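Local coordinates for protein F-93 (Sulfolobus virus 1, PDB 1TBX), which probably acts as a homodimeric winged-helix transcription factor that recognises a palindromic or pseudo-palindromic DNA sequence, at residues T4-P9 with E85-I90; Y8-V13 with K47-Q52; L14-D19 with N33-M38; D27-V32 with A41-A46. All coordinates share one frame; numbering follows the deposited sequence.

Interaction 1: residues T4-P9 with E85-I90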
# COMPACT_ATOMS: atom_id res chain seq x y z
N THR A 4 -0.23 -10.60 3.03
CA THR A 4 0.58 -9.41 2.67
C THR A 4 0.02 -8.12 3.27
O THR A 4 -1.08 -7.69 2.89
CB THR A 4 0.77 -9.29 1.13
OG1 THR A 4 1.54 -10.41 0.69
CG2 THR A 4 1.66 -8.09 0.76
N PRO A 5 0.76 -7.54 4.22
CA PRO A 5 0.52 -6.15 4.71
C PRO A 5 1.00 -5.33 3.52
O PRO A 5 1.96 -5.79 2.90
CB PRO A 5 1.49 -6.03 5.87
CG PRO A 5 2.11 -7.42 6.06
CD PRO A 5 1.96 -8.17 4.81
N PHE A 6 0.48 -4.19 3.12
CA PHE A 6 0.15 -2.97 3.74
C PHE A 6 -0.55 -2.51 2.43
O PHE A 6 -1.23 -1.48 2.37
CB PHE A 6 1.44 -2.15 3.76
CG PHE A 6 2.21 -2.22 5.05
CD1 PHE A 6 3.02 -3.31 5.34
CD2 PHE A 6 2.16 -1.18 5.97
CE1 PHE A 6 3.74 -3.38 6.54
CE2 PHE A 6 2.88 -1.24 7.15
CZ PHE A 6 3.67 -2.35 7.44
N PHE A 7 -0.29 -3.30 1.37
CA PHE A 7 -0.79 -3.11 0.01
C PHE A 7 -1.78 -4.20 -0.35
O PHE A 7 -1.56 -5.38 -0.11
CB PHE A 7 0.36 -3.17 -1.01
CG PHE A 7 1.60 -2.44 -0.58
CD1 PHE A 7 2.65 -3.13 0.01
CD2 PHE A 7 1.71 -1.06 -0.72
CE1 PHE A 7 3.82 -2.46 0.42
CE2 PHE A 7 2.88 -0.38 -0.30
CZ PHE A 7 3.94 -1.09 0.27
N TYR A 8 -2.87 -3.79 -0.95
CA TYR A 8 -3.80 -4.70 -1.54
C TYR A 8 -3.24 -5.19 -2.88
O TYR A 8 -2.26 -4.63 -3.39
CB TYR A 8 -5.09 -3.95 -1.79
CG TYR A 8 -6.02 -3.86 -0.62
CD1 TYR A 8 -6.08 -2.71 0.18
CD2 TYR A 8 -6.88 -4.90 -0.33
CE1 TYR A 8 -6.97 -2.62 1.23
CE2 TYR A 8 -7.76 -4.81 0.71
CZ TYR A 8 -7.82 -3.68 1.49
OH TYR A 8 -8.74 -3.64 2.53
N PRO A 9 -3.86 -6.21 -3.47
CA PRO A 9 -3.41 -6.72 -4.78
C PRO A 9 -3.38 -5.70 -5.90
O PRO A 9 -2.42 -5.67 -6.69
CB PRO A 9 -4.41 -7.82 -5.08
CG PRO A 9 -4.70 -8.34 -3.69
CD PRO A 9 -4.95 -7.03 -2.90
N GLU A 85 8.87 -1.31 -3.20
CA GLU A 85 10.29 -1.54 -3.26
C GLU A 85 11.00 -1.26 -1.94
O GLU A 85 11.92 -2.00 -1.56
CB GLU A 85 10.86 -0.69 -4.37
CG GLU A 85 12.12 -1.29 -4.91
CD GLU A 85 11.86 -2.52 -5.78
OE1 GLU A 85 10.70 -2.66 -6.32
OE2 GLU A 85 12.83 -3.34 -5.92
N THR A 86 10.56 -0.19 -1.25
CA THR A 86 11.15 0.21 -0.01
C THR A 86 10.76 -0.86 0.99
O THR A 86 11.57 -1.30 1.79
CB THR A 86 10.59 1.59 0.42
OG1 THR A 86 10.96 2.58 -0.56
CG2 THR A 86 11.24 2.09 1.75
N TYR A 87 9.50 -1.28 0.92
CA TYR A 87 9.02 -2.40 1.72
C TYR A 87 9.89 -3.65 1.59
O TYR A 87 10.39 -4.14 2.61
CB TYR A 87 7.61 -2.82 1.34
CG TYR A 87 7.04 -3.86 2.29
CD1 TYR A 87 7.23 -3.74 3.66
CD2 TYR A 87 6.32 -4.96 1.81
CE1 TYR A 87 6.73 -4.67 4.54
CE2 TYR A 87 5.81 -5.90 2.69
CZ TYR A 87 6.02 -5.76 4.05
OH TYR A 87 5.50 -6.66 4.95
N LYS A 88 10.05 -4.15 0.35
CA LYS A 88 10.96 -5.24 0.05
C LYS A 88 12.32 -5.06 0.70
O LYS A 88 12.80 -5.97 1.36
CB LYS A 88 11.17 -5.34 -1.42
CG LYS A 88 10.16 -6.10 -2.21
CD LYS A 88 10.73 -6.32 -3.64
CE LYS A 88 9.60 -6.13 -4.71
NZ LYS A 88 9.77 -5.12 -5.86
N GLN A 89 12.93 -3.89 0.56
CA GLN A 89 14.26 -3.65 1.16
C GLN A 89 14.25 -3.60 2.65
O GLN A 89 15.27 -3.81 3.28
CB GLN A 89 14.93 -2.38 0.62
CG GLN A 89 15.36 -2.50 -0.80
CD GLN A 89 16.28 -3.74 -1.05
OE1 GLN A 89 17.33 -3.88 -0.38
NE2 GLN A 89 15.87 -4.62 -1.96
N ILE A 90 13.10 -3.25 3.22
CA ILE A 90 12.97 -3.18 4.68
C ILE A 90 12.89 -4.62 5.22
O ILE A 90 13.65 -5.00 6.10
CB ILE A 90 11.76 -2.27 5.05
CG1 ILE A 90 12.24 -0.84 5.29
CG2 ILE A 90 11.02 -2.79 6.25
CD1 ILE A 90 11.10 0.15 5.38
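F6 and Y87 make the nearest backbone approach between the irregular N-terminal segment 4-9 and the helical segment 85-90, yet their CA atoms are still 9.1 Å apart, so long side chains must bridge the gap. Y87 does most of this: its CG is anti to the backbone N (chi1 -173°), which carries the ring out from the helix and presents one face to F6 and F7. Both phenylalanines turn their edges to that same face. The F6 ring forms an offset edge-to-face pair with Y87, the centroids 5.4 Å apart and the planes at 63°, and its CE1 lies 3.8 Å from Y87 CE1. F7 makes a second offset edge-to-face pair nearer the root of the tyrosine, with centroids 5.9 Å apart, and its CE1 comes 3.8 Å from Y87 CD2. P5 completes the group at the far end of the ring, where its CG packs 3.6 Å from Y87 OH. Two phenylalanines and a proline suit a loop laid, largely buried, against a helical tyrosine, its contact with this helix resting on shape and aromatic attraction. Tyrosine fits the helical position because its ring can enter the cluster while its hydroxyl keeps a polar partner, K91, one turn on. The cluster also reaches the second subunit, where F6 and Y87 both meet F76 and with which F6 and Y8 share backbone hydrogen bonds. Within the chain, F7 continues onto A83 and I84, so the segment leading into helix 9-17 is laid against the long C-terminal helix 71-94.

Interaction 2: residues Y8-V13 with K47-Q52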
# COMPACT_ATOMS: atom_id res chain seq x y z
N TYR A 8 -2.87 -3.79 -0.95
CA TYR A 8 -3.80 -4.70 -1.54
C TYR A 8 -3.24 -5.19 -2.88
O TYR A 8 -2.26 -4.63 -3.39
CB TYR A 8 -5.09 -3.95 -1.79
CG TYR A 8 -6.02 -3.86 -0.62
CD1 TYR A 8 -6.08 -2.71 0.18
CD2 TYR A 8 -6.88 -4.90 -0.33
CE1 TYR A 8 -6.97 -2.62 1.23
CE2 TYR A 8 -7.76 -4.81 0.71
CZ TYR A 8 -7.82 -3.68 1.49
OH TYR A 8 -8.74 -3.64 2.53
N PRO A 9 -3.86 -6.21 -3.47
CA PRO A 9 -3.41 -6.72 -4.78
C PRO A 9 -3.38 -5.70 -5.90
O PRO A 9 -2.42 -5.67 -6.69
CB PRO A 9 -4.41 -7.82 -5.08
CG PRO A 9 -4.70 -8.34 -3.69
CD PRO A 9 -4.95 -7.03 -2.90
N GLU A 10 -4.40 -4.86 -5.97
CA GLU A 10 -4.46 -3.82 -6.98
C GLU A 10 -3.19 -2.97 -6.96
O GLU A 10 -2.64 -2.60 -8.02
CB GLU A 10 -5.69 -3.02 -6.65
CG GLU A 10 -6.50 -3.77 -5.60
CD GLU A 10 -6.91 -2.88 -4.45
OE1 GLU A 10 -6.58 -1.70 -4.53
OE2 GLU A 10 -7.57 -3.32 -3.48
N ALA A 11 -2.69 -2.69 -5.75
CA ALA A 11 -1.45 -1.94 -5.59
C ALA A 11 -0.24 -2.70 -6.13
O ALA A 11 0.56 -2.16 -6.88
CB ALA A 11 -1.25 -1.52 -4.14
N ILE A 12 -0.09 -3.97 -5.75
CA ILE A 12 1.05 -4.73 -6.25
C ILE A 12 1.03 -4.84 -7.78
O ILE A 12 2.03 -4.50 -8.45
CB ILE A 12 1.10 -6.11 -5.61
CG1 ILE A 12 1.20 -5.94 -4.11
CG2 ILE A 12 2.29 -6.87 -6.10
CD1 ILE A 12 0.71 -7.11 -3.33
N VAL A 13 -0.12 -5.27 -8.32
CA VAL A 13 -0.29 -5.53 -9.73
C VAL A 13 0.01 -4.24 -10.45
O VAL A 13 0.81 -4.21 -11.36
CB VAL A 13 -1.71 -5.98 -10.01
CG1 VAL A 13 -1.94 -6.04 -11.52
CG2 VAL A 13 -2.05 -7.37 -9.24
N LYS A 47 -6.96 -7.21 -11.73
CA LYS A 47 -6.90 -6.70 -13.10
C LYS A 47 -8.25 -6.06 -13.39
O LYS A 47 -8.31 -4.92 -13.85
CB LYS A 47 -6.47 -7.79 -14.12
CG LYS A 47 -6.52 -7.40 -15.62
CD LYS A 47 -7.03 -8.60 -16.47
CE LYS A 47 -8.45 -8.43 -17.06
NZ LYS A 47 -9.13 -9.74 -17.35
N LYS A 48 -9.33 -6.77 -13.05
CA LYS A 48 -10.68 -6.25 -13.28
C LYS A 48 -10.81 -4.83 -12.72
O LYS A 48 -11.24 -3.89 -13.41
CB LYS A 48 -11.73 -7.15 -12.64
CG LYS A 48 -12.98 -7.38 -13.52
CD LYS A 48 -14.28 -7.05 -12.79
CE LYS A 48 -15.36 -8.12 -12.98
NZ LYS A 48 -16.52 -7.97 -12.01
N PHE A 49 -10.39 -4.67 -11.47
CA PHE A 49 -10.59 -3.42 -10.78
C PHE A 49 -9.81 -2.26 -11.46
O PHE A 49 -10.38 -1.23 -11.77
CB PHE A 49 -10.27 -3.61 -9.29
CG PHE A 49 -10.22 -2.33 -8.51
CD1 PHE A 49 -11.38 -1.79 -7.98
CD2 PHE A 49 -9.00 -1.67 -8.31
CE1 PHE A 49 -11.34 -0.60 -7.26
CE2 PHE A 49 -8.96 -0.45 -7.58
CZ PHE A 49 -10.12 0.08 -7.05
N LEU A 50 -8.52 -2.47 -11.72
CA LEU A 50 -7.70 -1.41 -12.29
C LEU A 50 -8.17 -1.01 -13.70
O LEU A 50 -8.05 0.16 -14.09
CB LEU A 50 -6.25 -1.82 -12.32
CG LEU A 50 -5.66 -2.37 -11.02
CD1 LEU A 50 -4.33 -3.14 -11.28
CD2 LEU A 50 -5.46 -1.22 -10.02
N ILE A 51 -8.72 -1.98 -14.45
CA ILE A 51 -9.35 -1.65 -15.72
C ILE A 51 -10.58 -0.81 -15.45
O ILE A 51 -10.79 0.21 -16.10
CB ILE A 51 -9.73 -2.91 -16.53
CG1 ILE A 51 -8.56 -3.41 -17.36
CG2 ILE A 51 -10.84 -2.62 -17.51
CD1 ILE A 51 -8.59 -4.89 -17.60
N GLN A 52 -11.40 -1.23 -14.49
CA GLN A 52 -12.67 -0.56 -14.24
C GLN A 52 -12.50 0.83 -13.71
O GLN A 52 -13.32 1.70 -14.01
CB GLN A 52 -13.50 -1.30 -13.22
CG GLN A 52 -14.76 -1.89 -13.78
CD GLN A 52 -14.95 -3.31 -13.29
OE1 GLN A 52 -14.67 -3.61 -12.12
NE2 GLN A 52 -15.39 -4.19 -14.17
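E10 and V13 of helix 9-17 pack against F49 and L50 of helix 40-52, joining the first helix of the winged-helix domain to the C-terminal part of the helix that ends its helix-turn-helix. The two short axes approach to 9.5 Å and are steeply crossed, at -78°, so the contact is compact and centres on E10 and L50, whose CA atoms are 6.7 Å apart. E10 can be followed outward. Its CB meets two apolar neighbours, 3.8 Å from L50 CD2 and 3.9 Å from F49 CD2. The next carbon, E10 CG, passes 4.2 Å from F49 CD2 as the chain bends. At the end of the side chain, OE1 stands 4.1 Å from F49 CE2, with the carboxylate plane turned 51° from the ring. Glutamate suits this partly exposed place: its methylenes serve as hydrocarbon packing, and its negative end sits in the first turn of helix 9-17, where it would probably be favoured by the helix dipole. F49 and E10 also lie at the dimer interface, with P5 of the second subunit on F49 and F6 of the second subunit on E10. L50 is the more deeply buried partner. Its CG is anti to the carbonyl carbon (chi1 -50°), which aims the branched end at helix 9-17. L50 CD1 and CD2 both rest 3.7 Å from E10 O; CD2 adds the contact with E10 CB, and the other methyl adds a beta-branched valine suited to close apolar packing: L50 CD1 lies 3.8 Å from V13 CG1.

Interaction 3: residues L14-D19 with N33-M38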
# COMPACT_ATOMS: atom_id res chain seq x y z
N LEU A 14 -0.54 -3.13 -9.98
CA LEU A 14 -0.24 -1.85 -10.61
C LEU A 14 1.27 -1.51 -10.66
O LEU A 14 1.81 -1.13 -11.71
CB LEU A 14 -1.04 -0.74 -9.90
CG LEU A 14 -1.20 0.53 -10.73
CD1 LEU A 14 -1.73 0.15 -12.10
CD2 LEU A 14 -2.08 1.58 -10.03
N ALA A 15 1.94 -1.64 -9.52
CA ALA A 15 3.37 -1.35 -9.40
C ALA A 15 4.15 -2.20 -10.37
O ALA A 15 5.02 -1.71 -11.07
CB ALA A 15 3.83 -1.65 -8.00
N TYR A 16 3.81 -3.48 -10.45
CA TYR A 16 4.56 -4.40 -11.29
C TYR A 16 4.41 -4.14 -12.78
O TYR A 16 5.31 -4.45 -13.59
CB TYR A 16 4.21 -5.83 -10.93
CG TYR A 16 5.06 -6.26 -9.78
CD1 TYR A 16 4.83 -5.77 -8.47
CD2 TYR A 16 6.17 -7.10 -10.00
CE1 TYR A 16 5.69 -6.15 -7.41
CE2 TYR A 16 7.01 -7.49 -8.95
CZ TYR A 16 6.78 -7.03 -7.67
OH TYR A 16 7.65 -7.45 -6.70
N LEU A 17 3.28 -3.55 -13.15
CA LEU A 17 3.03 -3.27 -14.55
C LEU A 17 3.96 -2.14 -15.04
O LEU A 17 4.37 -2.11 -16.22
CB LEU A 17 1.57 -2.89 -14.75
CG LEU A 17 1.10 -2.64 -16.17
CD1 LEU A 17 1.64 -3.74 -17.05
CD2 LEU A 17 -0.40 -2.61 -16.19
N TYR A 18 4.28 -1.22 -14.14
CA TYR A 18 5.11 -0.15 -14.51
C TYR A 18 6.39 -0.72 -15.08
O TYR A 18 6.98 -1.64 -14.52
CB TYR A 18 5.39 0.82 -13.36
CG TYR A 18 6.16 2.03 -13.86
CD1 TYR A 18 5.49 3.12 -14.43
CD2 TYR A 18 7.57 2.07 -13.82
CE1 TYR A 18 6.19 4.24 -14.92
CE2 TYR A 18 8.28 3.20 -14.28
CZ TYR A 18 7.59 4.28 -14.85
OH TYR A 18 8.28 5.40 -15.35
N ASP A 19 6.78 -0.18 -16.22
CA ASP A 19 7.90 -0.68 -16.96
C ASP A 19 7.73 -2.07 -17.59
O ASP A 19 8.70 -2.58 -18.20
CB ASP A 19 9.14 -0.74 -16.02
CG ASP A 19 10.18 0.33 -16.33
OD1 ASP A 19 10.19 0.84 -17.48
OD2 ASP A 19 11.00 0.74 -15.47
N ASN A 33 3.30 -12.94 -8.70
CA ASN A 33 3.21 -14.07 -7.82
C ASN A 33 4.56 -14.61 -7.29
O ASN A 33 4.65 -15.06 -6.14
CB ASN A 33 2.40 -15.12 -8.51
CG ASN A 33 2.26 -16.33 -7.68
OD1 ASN A 33 1.53 -16.33 -6.68
ND2 ASN A 33 3.01 -17.36 -8.03
N ALA A 34 5.58 -14.54 -8.14
CA ALA A 34 6.98 -14.85 -7.80
C ALA A 34 7.54 -14.03 -6.64
O ALA A 34 8.55 -14.41 -6.07
CB ALA A 34 7.88 -14.65 -9.05
N GLU A 35 6.89 -12.92 -6.28
CA GLU A 35 7.38 -12.03 -5.23
C GLU A 35 6.37 -11.79 -4.12
O GLU A 35 6.74 -11.64 -2.98
CB GLU A 35 7.67 -10.66 -5.82
CG GLU A 35 8.72 -10.66 -6.90
CD GLU A 35 9.92 -9.82 -6.55
OE1 GLU A 35 10.06 -9.42 -5.37
OE2 GLU A 35 10.74 -9.57 -7.44
N PHE A 36 5.11 -11.69 -4.50
CA PHE A 36 4.02 -11.46 -3.60
C PHE A 36 2.94 -12.49 -3.89
O PHE A 36 1.95 -12.16 -4.56
CB PHE A 36 3.46 -10.09 -3.89
CG PHE A 36 4.32 -9.00 -3.38
CD1 PHE A 36 5.15 -8.31 -4.25
CD2 PHE A 36 4.31 -8.67 -2.02
CE1 PHE A 36 5.96 -7.31 -3.78
CE2 PHE A 36 5.12 -7.68 -1.55
CZ PHE A 36 5.95 -6.98 -2.43
N PRO A 37 3.09 -13.73 -3.42
CA PRO A 37 2.16 -14.83 -3.81
C PRO A 37 0.67 -14.44 -3.69
O PRO A 37 0.23 -13.94 -2.65
CB PRO A 37 2.46 -15.93 -2.81
CG PRO A 37 3.89 -15.67 -2.43
CD PRO A 37 4.11 -14.17 -2.46
N MSE A 38 -0.07 -14.59 -4.77
CA MSE A 38 -1.51 -14.47 -4.67
C MSE A 38 -2.14 -15.48 -5.59
O MSE A 38 -1.47 -16.13 -6.41
CB MSE A 38 -1.96 -13.05 -4.94
CG MSE A 38 -2.24 -12.73 -6.37
SE MSE A 38 -1.84 -10.86 -6.81
CE MSE A 38 -3.52 -10.08 -7.18
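Y16 and E35 are the closest backbone positions between segment 14-19, the last turn of helix 9-17 with the residues that follow, and segment 33-38, the turn of the helix-turn-helix in this winged-helix domain; their CA atoms are 10.1 Å apart. One long aromatic side chain from the first helix spans that distance. The Y16 ring points at the turn, and E35 and F36 meet its hydroxyl end from two directions. The E35 chain, bent at chi2, folds round the hydroxyl, its CB and CD both 3.3 Å from Y16 OH, and the carboxylate plane ends 66° from the ring. F36 has its CG anti to its carbonyl carbon (chi1 -75°). Its ring edge receives the hydroxyl close to the ring plane, CE1 lying 3.4 Å from Y16 OH, and the same F36 CE1 is 3.8 Å from Y16 CE1. The two aromatic side chains cross at about a right angle. The turn is braced from within as well: N33 uses an in-plane lone pair of OD1 to accept the M38 N-H, N33 OD1 and M38 N being 3.0 Å apart. Tyrosine suits the site because its ring takes packing from F36, L28 and V32 and a cation-pi contact from K81 of helix 71-94, while its hydroxyl end lies beside E35 and K88. Although hydroxyl and carboxylate are neighbours, they are not hydrogen-bonded, so cohesion between the segments comes mainly from packing, and the nearby lysines would probably favour a charged E35.

Interaction 4: residues D27-V32 with A41-A46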
# COMPACT_ATOMS: atom_id res chain seq x y z
N ASP A 27 1.52 -13.55 -17.87
CA ASP A 27 2.91 -13.38 -17.47
C ASP A 27 3.06 -12.37 -16.37
O ASP A 27 3.94 -12.52 -15.52
CB ASP A 27 3.84 -13.03 -18.62
CG ASP A 27 4.02 -14.19 -19.55
OD1 ASP A 27 3.82 -15.33 -19.04
OD2 ASP A 27 4.29 -14.06 -20.77
N LEU A 28 2.23 -11.32 -16.38
CA LEU A 28 2.28 -10.35 -15.29
C LEU A 28 1.88 -11.07 -14.02
O LEU A 28 2.51 -10.88 -13.00
CB LEU A 28 1.38 -9.13 -15.52
CG LEU A 28 1.40 -8.14 -14.34
CD1 LEU A 28 2.75 -7.39 -14.21
CD2 LEU A 28 0.22 -7.14 -14.29
N TYR A 29 0.88 -11.93 -14.10
CA TYR A 29 0.58 -12.74 -12.97
C TYR A 29 1.76 -13.56 -12.45
O TYR A 29 2.01 -13.57 -11.24
CB TYR A 29 -0.55 -13.68 -13.28
CG TYR A 29 -0.71 -14.65 -12.13
CD1 TYR A 29 -1.05 -14.19 -10.86
CD2 TYR A 29 -0.43 -15.98 -12.29
CE1 TYR A 29 -1.19 -15.06 -9.82
CE2 TYR A 29 -0.59 -16.87 -11.24
CZ TYR A 29 -0.95 -16.39 -10.02
OH TYR A 29 -1.06 -17.24 -8.97
N LYS A 30 2.48 -14.27 -13.33
CA LYS A 30 3.61 -15.07 -12.89
C LYS A 30 4.64 -14.25 -12.12
O LYS A 30 5.15 -14.66 -11.08
CB LYS A 30 4.29 -15.73 -14.05
CG LYS A 30 3.56 -16.93 -14.52
CD LYS A 30 3.98 -17.22 -15.92
CE LYS A 30 4.82 -18.50 -15.89
NZ LYS A 30 5.88 -18.53 -16.94
N LYS A 31 4.90 -13.07 -12.62
CA LYS A 31 5.91 -12.19 -12.07
C LYS A 31 5.53 -11.69 -10.67
O LYS A 31 6.34 -11.74 -9.74
CB LYS A 31 5.99 -10.99 -13.01
CG LYS A 31 7.20 -10.18 -12.89
CD LYS A 31 7.32 -9.28 -14.12
CE LYS A 31 7.86 -10.04 -15.31
NZ LYS A 31 9.34 -10.10 -15.28
N VAL A 32 4.31 -11.17 -10.55
CA VAL A 32 3.76 -10.67 -9.30
C VAL A 32 3.84 -11.80 -8.30
O VAL A 32 4.42 -11.67 -7.19
CB VAL A 32 2.28 -10.18 -9.49
CG1 VAL A 32 1.54 -10.09 -8.19
CG2 VAL A 32 2.25 -8.81 -10.18
N ALA A 41 -7.51 -16.11 -8.86
CA ALA A 41 -8.72 -15.40 -8.46
C ALA A 41 -8.33 -14.00 -7.94
O ALA A 41 -8.73 -12.97 -8.53
CB ALA A 41 -9.53 -16.19 -7.40
N THR A 42 -7.54 -13.92 -6.87
CA THR A 42 -7.22 -12.60 -6.39
C THR A 42 -6.53 -11.72 -7.48
O THR A 42 -6.91 -10.56 -7.63
CB THR A 42 -6.66 -12.49 -4.87
OG1 THR A 42 -5.52 -11.59 -4.80
CG2 THR A 42 -6.25 -13.82 -4.15
N PHE A 43 -5.61 -12.28 -8.28
CA PHE A 43 -4.93 -11.46 -9.33
C PHE A 43 -5.88 -10.88 -10.35
O PHE A 43 -5.78 -9.69 -10.65
CB PHE A 43 -3.80 -12.21 -10.05
CG PHE A 43 -3.23 -11.48 -11.25
CD1 PHE A 43 -2.07 -10.74 -11.15
CD2 PHE A 43 -3.85 -11.58 -12.53
CE1 PHE A 43 -1.52 -10.04 -12.28
CE2 PHE A 43 -3.33 -10.87 -13.67
CZ PHE A 43 -2.16 -10.12 -13.55
N TYR A 44 -6.78 -11.72 -10.88
CA TYR A 44 -7.75 -11.29 -11.90
C TYR A 44 -8.75 -10.30 -11.31
O TYR A 44 -9.14 -9.35 -11.98
CB TYR A 44 -8.39 -12.47 -12.68
CG TYR A 44 -7.45 -12.91 -13.81
CD1 TYR A 44 -6.54 -13.95 -13.62
CD2 TYR A 44 -7.40 -12.25 -15.02
CE1 TYR A 44 -5.62 -14.31 -14.64
CE2 TYR A 44 -6.52 -12.62 -16.03
CZ TYR A 44 -5.62 -13.64 -15.83
OH TYR A 44 -4.75 -14.01 -16.83
N ASP A 45 -9.10 -10.47 -10.05
CA ASP A 45 -9.96 -9.49 -9.42
C ASP A 45 -9.31 -8.12 -9.49
O ASP A 45 -9.95 -7.12 -9.83
CB ASP A 45 -10.23 -9.88 -8.00
CG ASP A 45 -11.56 -10.53 -7.84
OD1 ASP A 45 -12.24 -10.84 -8.86
OD2 ASP A 45 -12.02 -10.76 -6.69
N ALA A 46 -8.01 -8.09 -9.21
CA ALA A 46 -7.26 -6.87 -9.29
C ALA A 46 -7.16 -6.33 -10.74
O ALA A 46 -7.27 -5.11 -10.96
CB ALA A 46 -5.86 -7.06 -8.65
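F43 and Y29 bury the most surface where helices 25-33 and 40-52 pack together, the two helices of the helix-turn-helix in this winged-helix domain. The second of these is the one that in the family usually enters the DNA groove. The short axes run at 120° to each other with a closest approach of 10.8 Å, and the CA atoms of Y29 and F43 come within 6.7 Å. F43 is the inserted side chain. Its CG is anti to the backbone N (chi1 171°), which sends the ring straight at the helix in front of it. L28 and V32 stand at the ring's rim near its plane, L28 CD2 3.9 Å from F43 CZ and V32 CG2 farther off at 4.5 Å from F43 CE1. Y29 covers a face and turns its own ring edge-on, an offset edge-to-face pair with centroids 5.2 Å apart and planes at 69°. A tyrosine fits here because its ring joins the apolar core while its hydroxyl is hydrogen-bonded to the carbonyl O of M38, in the turn between the helices. L28 and V32 also touch Y16, extending the core to helix 9-17. A flat phenylalanine ring can take neighbours both at its rim and on its face. The face contact is a well-centred CH-pi interaction: Y29 CB sits 3.7 Å from the F43 ring centroid, almost exactly on the ring normal.

In the fold
Interactions 2, 3 and 4 hold together the three-helix part of the winged helix. Interactions 2 and 3 share helix 9-17, and interactions 2 and 4 share helix 40-52; M38 in the linker of interaction 3 touches V13 and F43, joining all three. Interactions 1, 3 and 4 are buried, though E35 brings a charged, exposed edge to interaction 3, while interaction 2 is only partly buried. Interaction 4 is aromatic and aliphatic and lies away from the other subunit, whereas interactions 1 and 2 border the dimer interface. Interaction 1 is the most aromatic, and interaction 3 the one where lysines gather beside a carboxylate.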